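PDB 5LHA: omega transaminase from Pseudomonas sp., which probably transfers amino groups between amines or beta-alanine and keto acids, as a fold type I transaminase that works through a pyridoxal phosphate cofactor. Local coordinates for residues Ala103-Gly108 and Ala340-Leu345; Ala76-Gln81 and Gly298-Gly303. One frame throughout, in Å; residues are numbered along the deposited sequence.

Contact 1 of 2, residues Ala103-Gly108 and Ala340-Leu345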
# COMPACT_ATOMS: atom_id res chain seq x y z
N ALA A 103 -20.55 -30.00 -4.00
CA ALA A 103 -20.79 -29.03 -2.92
C ALA A 103 -21.54 -29.67 -1.76
O ALA A 103 -21.17 -29.49 -0.59
CB ALA A 103 -21.56 -27.82 -3.45
N GLU A 104 -22.61 -30.40 -2.05
CA GLU A 104 -23.30 -31.18 -1.03
C GLU A 104 -22.34 -32.18 -0.37
O GLU A 104 -22.35 -32.34 0.85
CB GLU A 104 -24.49 -31.91 -1.65
CG GLU A 104 -25.28 -32.80 -0.70
CD GLU A 104 -26.22 -32.01 0.21
OE1 GLU A 104 -26.44 -30.81 -0.04
OE2 GLU A 104 -26.75 -32.62 1.16
N ARG A 105 -21.51 -32.84 -1.19
CA ARG A 105 -20.58 -33.84 -0.68
C ARG A 105 -19.54 -33.22 0.25
O ARG A 105 -19.26 -33.75 1.33
CB ARG A 105 -19.89 -34.53 -1.86
CG ARG A 105 -18.85 -35.58 -1.49
CD ARG A 105 -19.48 -36.92 -1.17
NE ARG A 105 -18.47 -37.89 -0.75
CZ ARG A 105 -17.91 -38.79 -1.56
NH1 ARG A 105 -18.27 -38.87 -2.83
NH2 ARG A 105 -17.00 -39.62 -1.07
N LEU A 106 -18.95 -32.10 -0.16
CA LEU A 106 -17.91 -31.47 0.64
C LEU A 106 -18.45 -30.96 1.97
O LEU A 106 -17.87 -31.20 3.04
CB LEU A 106 -17.27 -30.34 -0.16
CG LEU A 106 -16.39 -30.81 -1.32
CD1 LEU A 106 -15.99 -29.66 -2.24
CD2 LEU A 106 -15.15 -31.52 -0.78
N THR A 107 -19.58 -30.25 1.93
CA THR A 107 -20.18 -29.74 3.16
C THR A 107 -20.59 -30.87 4.09
O THR A 107 -20.60 -30.69 5.32
CB THR A 107 -21.38 -28.86 2.81
OG1 THR A 107 -22.24 -29.56 1.91
CG2 THR A 107 -20.91 -27.59 2.14
N GLY A 108 -20.96 -32.02 3.54
CA GLY A 108 -21.28 -33.17 4.37
C GLY A 108 -20.07 -33.76 5.06
O GLY A 108 -20.14 -34.15 6.23
N ALA A 340 -14.49 -36.10 -11.54
CA ALA A 340 -13.27 -36.78 -11.11
C ALA A 340 -13.10 -36.68 -9.59
O ALA A 340 -12.63 -37.64 -8.96
CB ALA A 340 -12.05 -36.21 -11.84
N ALA A 341 -13.42 -35.53 -9.01
CA ALA A 341 -13.31 -35.36 -7.56
C ALA A 341 -14.16 -36.38 -6.81
O ALA A 341 -13.70 -36.99 -5.83
CB ALA A 341 -13.74 -33.94 -7.16
N LEU A 342 -15.41 -36.57 -7.25
CA LEU A 342 -16.30 -37.51 -6.57
C LEU A 342 -15.73 -38.91 -6.56
O LEU A 342 -15.79 -39.61 -5.54
CB LEU A 342 -17.69 -37.49 -7.21
CG LEU A 342 -18.44 -36.17 -7.01
CD1 LEU A 342 -19.66 -36.05 -7.92
CD2 LEU A 342 -18.83 -36.03 -5.56
N ALA A 343 -15.14 -39.34 -7.68
CA ALA A 343 -14.53 -40.67 -7.73
C ALA A 343 -13.33 -40.74 -6.81
O ALA A 343 -13.08 -41.77 -6.17
CB ALA A 343 -14.13 -41.01 -9.17
N VAL A 344 -12.57 -39.65 -6.72
CA VAL A 344 -11.37 -39.64 -5.88
C VAL A 344 -11.75 -39.74 -4.41
O VAL A 344 -11.14 -40.50 -3.65
CB VAL A 344 -10.52 -38.40 -6.20
CG1 VAL A 344 -9.43 -38.20 -5.15
CG2 VAL A 344 -9.90 -38.54 -7.58
N LEU A 345 -12.77 -38.99 -3.98
CA LEU A 345 -13.17 -39.03 -2.58
C LEU A 345 -13.68 -40.41 -2.18
O LEU A 345 -13.46 -40.85 -1.04
CB LEU A 345 -14.26 -37.99 -2.31
CG LEU A 345 -13.85 -36.55 -2.54
CD1 LEU A 345 -15.02 -35.62 -2.29
CD2 LEU A 345 -12.68 -36.22 -1.64
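Arg-105 leans across from helix 97-109 and lays its guanidinium group over Leu-345 of helix 335-350. CB of Leu-345 sits against one face of the group, 3.4 Å from NH2 of Arg-105. The chain gets there by leaving the helix with CG anti to the backbone N (chi1 178°) and then bending at chi2 (82°). Its aliphatic start packs too: CG of Arg-105 is 3.9 Å from CD1 of Leu-345 and 4.1 Å from CD2 of Leu-342. These two helices of the class III aminotransferase fold run the same general way at 35°, axes 11.2 Å apart, so it takes long side chains to bridge the gap. On the inner side the packing thins to one long touch, CD2 of Leu-106 at 4.4 Å from CD1 of Leu-345; Phe-120 and Phe-270 back these leucines. The partly exposed side is polar. There NH1 of Arg-105 passes 3.7 Å from O of Leu-342, with no hydrogen bond, and the charge is met further along helix 335-350 by salt bridges, NH1 to Asp-346 and NH2 to Glu-349. With an alanine in place of Arg-105, both acids would probably lose this cationic partner and CB of Leu-345 its cover.

Contact 2 of 2, residues Ala76-Gln81 and Gly298-Gly303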
# COMPACT_ATOMS: atom_id res chain seq x y z
N ALA A 76 -12.62 -43.49 -15.80
CA ALA A 76 -13.98 -43.74 -16.30
C ALA A 76 -14.94 -42.61 -15.94
O ALA A 76 -15.82 -42.27 -16.73
CB ALA A 76 -14.50 -45.08 -15.77
N ALA A 77 -14.80 -42.05 -14.74
CA ALA A 77 -15.65 -40.92 -14.35
C ALA A 77 -15.45 -39.72 -15.27
O ALA A 77 -16.41 -39.08 -15.69
CB ALA A 77 -15.37 -40.53 -12.90
N ILE A 78 -14.20 -39.43 -15.62
CA ILE A 78 -13.92 -38.28 -16.48
C ILE A 78 -14.53 -38.49 -17.86
O ILE A 78 -15.16 -37.59 -18.43
CB ILE A 78 -12.40 -38.04 -16.56
CG1 ILE A 78 -11.87 -37.50 -15.24
CG2 ILE A 78 -12.08 -37.07 -17.68
CD1 ILE A 78 -10.38 -37.66 -15.06
N ALA A 79 -14.34 -39.69 -18.42
CA ALA A 79 -14.91 -40.01 -19.73
C ALA A 79 -16.43 -39.90 -19.72
O ALA A 79 -17.03 -39.38 -20.67
CB ALA A 79 -14.47 -41.42 -20.15
N ALA A 80 -17.07 -40.40 -18.66
CA ALA A 80 -18.53 -40.31 -18.56
C ALA A 80 -19.00 -38.87 -18.61
O ALA A 80 -19.92 -38.53 -19.36
CB ALA A 80 -19.00 -40.99 -17.27
N GLN A 81 -18.37 -37.99 -17.83
CA GLN A 81 -18.83 -36.60 -17.78
C GLN A 81 -18.56 -35.86 -19.08
O GLN A 81 -19.35 -34.99 -19.47
CB GLN A 81 -18.19 -35.87 -16.60
CG GLN A 81 -18.77 -34.49 -16.40
CD GLN A 81 -20.28 -34.53 -16.19
OE1 GLN A 81 -20.78 -35.37 -15.47
NE2 GLN A 81 -21.00 -33.60 -16.83
N GLY A 298 -4.90 -34.97 -8.47
CA GLY A 298 -4.17 -34.39 -9.57
C GLY A 298 -4.73 -34.67 -10.94
O GLY A 298 -4.20 -34.14 -11.93
N TYR A 299 -5.79 -35.47 -11.06
CA TYR A 299 -6.21 -35.90 -12.39
C TYR A 299 -6.75 -34.73 -13.20
O TYR A 299 -6.52 -34.66 -14.42
CB TYR A 299 -7.25 -37.02 -12.29
CG TYR A 299 -6.66 -38.36 -11.91
CD1 TYR A 299 -6.06 -38.56 -10.67
CD2 TYR A 299 -6.71 -39.43 -12.78
CE1 TYR A 299 -5.51 -39.78 -10.33
CE2 TYR A 299 -6.17 -40.66 -12.45
CZ TYR A 299 -5.57 -40.83 -11.22
OH TYR A 299 -5.03 -42.05 -10.89
N ILE A 300 -7.46 -33.81 -12.55
CA ILE A 300 -8.02 -32.62 -13.19
C ILE A 300 -7.83 -31.46 -12.22
O ILE A 300 -8.05 -31.63 -11.02
CB ILE A 300 -9.51 -32.79 -13.53
CG1 ILE A 300 -9.79 -34.09 -14.28
CG2 ILE A 300 -9.98 -31.60 -14.36
CD1 ILE A 300 -9.32 -34.13 -15.71
N PRO A 301 -7.42 -30.29 -12.69
CA PRO A 301 -7.24 -29.15 -11.77
C PRO A 301 -8.55 -28.80 -11.09
O PRO A 301 -9.57 -28.54 -11.74
CB PRO A 301 -6.77 -28.03 -12.70
CG PRO A 301 -6.09 -28.74 -13.82
CD PRO A 301 -6.94 -29.97 -14.05
N LEU A 302 -8.53 -28.81 -9.75
CA LEU A 302 -9.69 -28.36 -8.99
C LEU A 302 -9.22 -27.80 -7.66
O LEU A 302 -8.38 -28.39 -6.99
CB LEU A 302 -10.68 -29.50 -8.75
CG LEU A 302 -11.99 -29.23 -8.01
CD1 LEU A 302 -12.96 -28.40 -8.86
CD2 LEU A 302 -12.66 -30.50 -7.51
N GLY A 303 -9.80 -26.67 -7.27
CA GLY A 303 -9.60 -26.12 -5.95
C GLY A 303 -10.95 -25.80 -5.32
O GLY A 303 -11.96 -25.71 -6.01
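Ile-78 and Ile-300 meet tip to tip, one reaching out from helix 72-85 and the other from the loop that precedes strand 303-308. The end methyl of Ile-78 does most of the touching: its CD1 lies 3.7 Å from CG1 of Ile-300. The same methyl is equally near the opposing end methyl, with CD1 of Ile-78 and CD1 of Ile-300 also 3.7 Å apart. Behind the tips the two side chains are still close, CG1 of Ile-78 standing 4.1 Å from CG1 of Ile-300. Both isoleucines place CG1 beside the backbone N, but they differ further out. Ile-78 runs on extended (chi2 161°), which carries its CD1 straight across to the loop, whereas Ile-300 folds at chi2 (-72°), a bend that leaves its CG1 and CD1 equally close to that methyl.

Tyr-299 joins from the neighbouring position with its CB, 4.2 Å from CD1 of Ile-78, and its ring continues past the isoleucine. The hydroxyl at the far end is engaged with the backbone of Gly-68 and Arg-71, which anchors that end of the ring to the backbone just ahead of helix 72-85. No hydrogen bond crosses between 76-81 and 298-303, so what joins them is wholly apolar.

All three touching residues are buried, partly by another copy of the protein: Leu-82 of the second subunit packs on Ile-78, Ala-86 of that subunit on Tyr-299, and its Ile-300 on Ile-300 itself. The side chain of Ile-300 is about 12 Å from a bound PMP. The loop follows soon after Lys-293 of the cofactor pocket and leads into strand 303-308, next to the edge strand 115-121 in a seven-stranded mixed sheet, a course characteristic of fold type I PLP enzymes, in which cofactor sites lie near the interface between two subunits.

How the contacts relate
Helix 335-350 ties the two contacts together: it carries one side of contact 1, and its small residues also pack on both segments of contact 2. CB of Ala-340 lies 3.6 Å from CG1 of Ile-78, and CB of Ala-341 is as close to CD2 of Leu-302. Contact 1 is only partly buried and mixes leucines with a charged side chain whose acidic partners follow on the same helix. Contact 2 is fully buried and joins its segments through hydrocarbon alone, a helix against a loop. Both reach the second subunit, but there contact 2 packs its own touching residues, while contact 1 offers flanking ones such as Ala-103 and Glu-104.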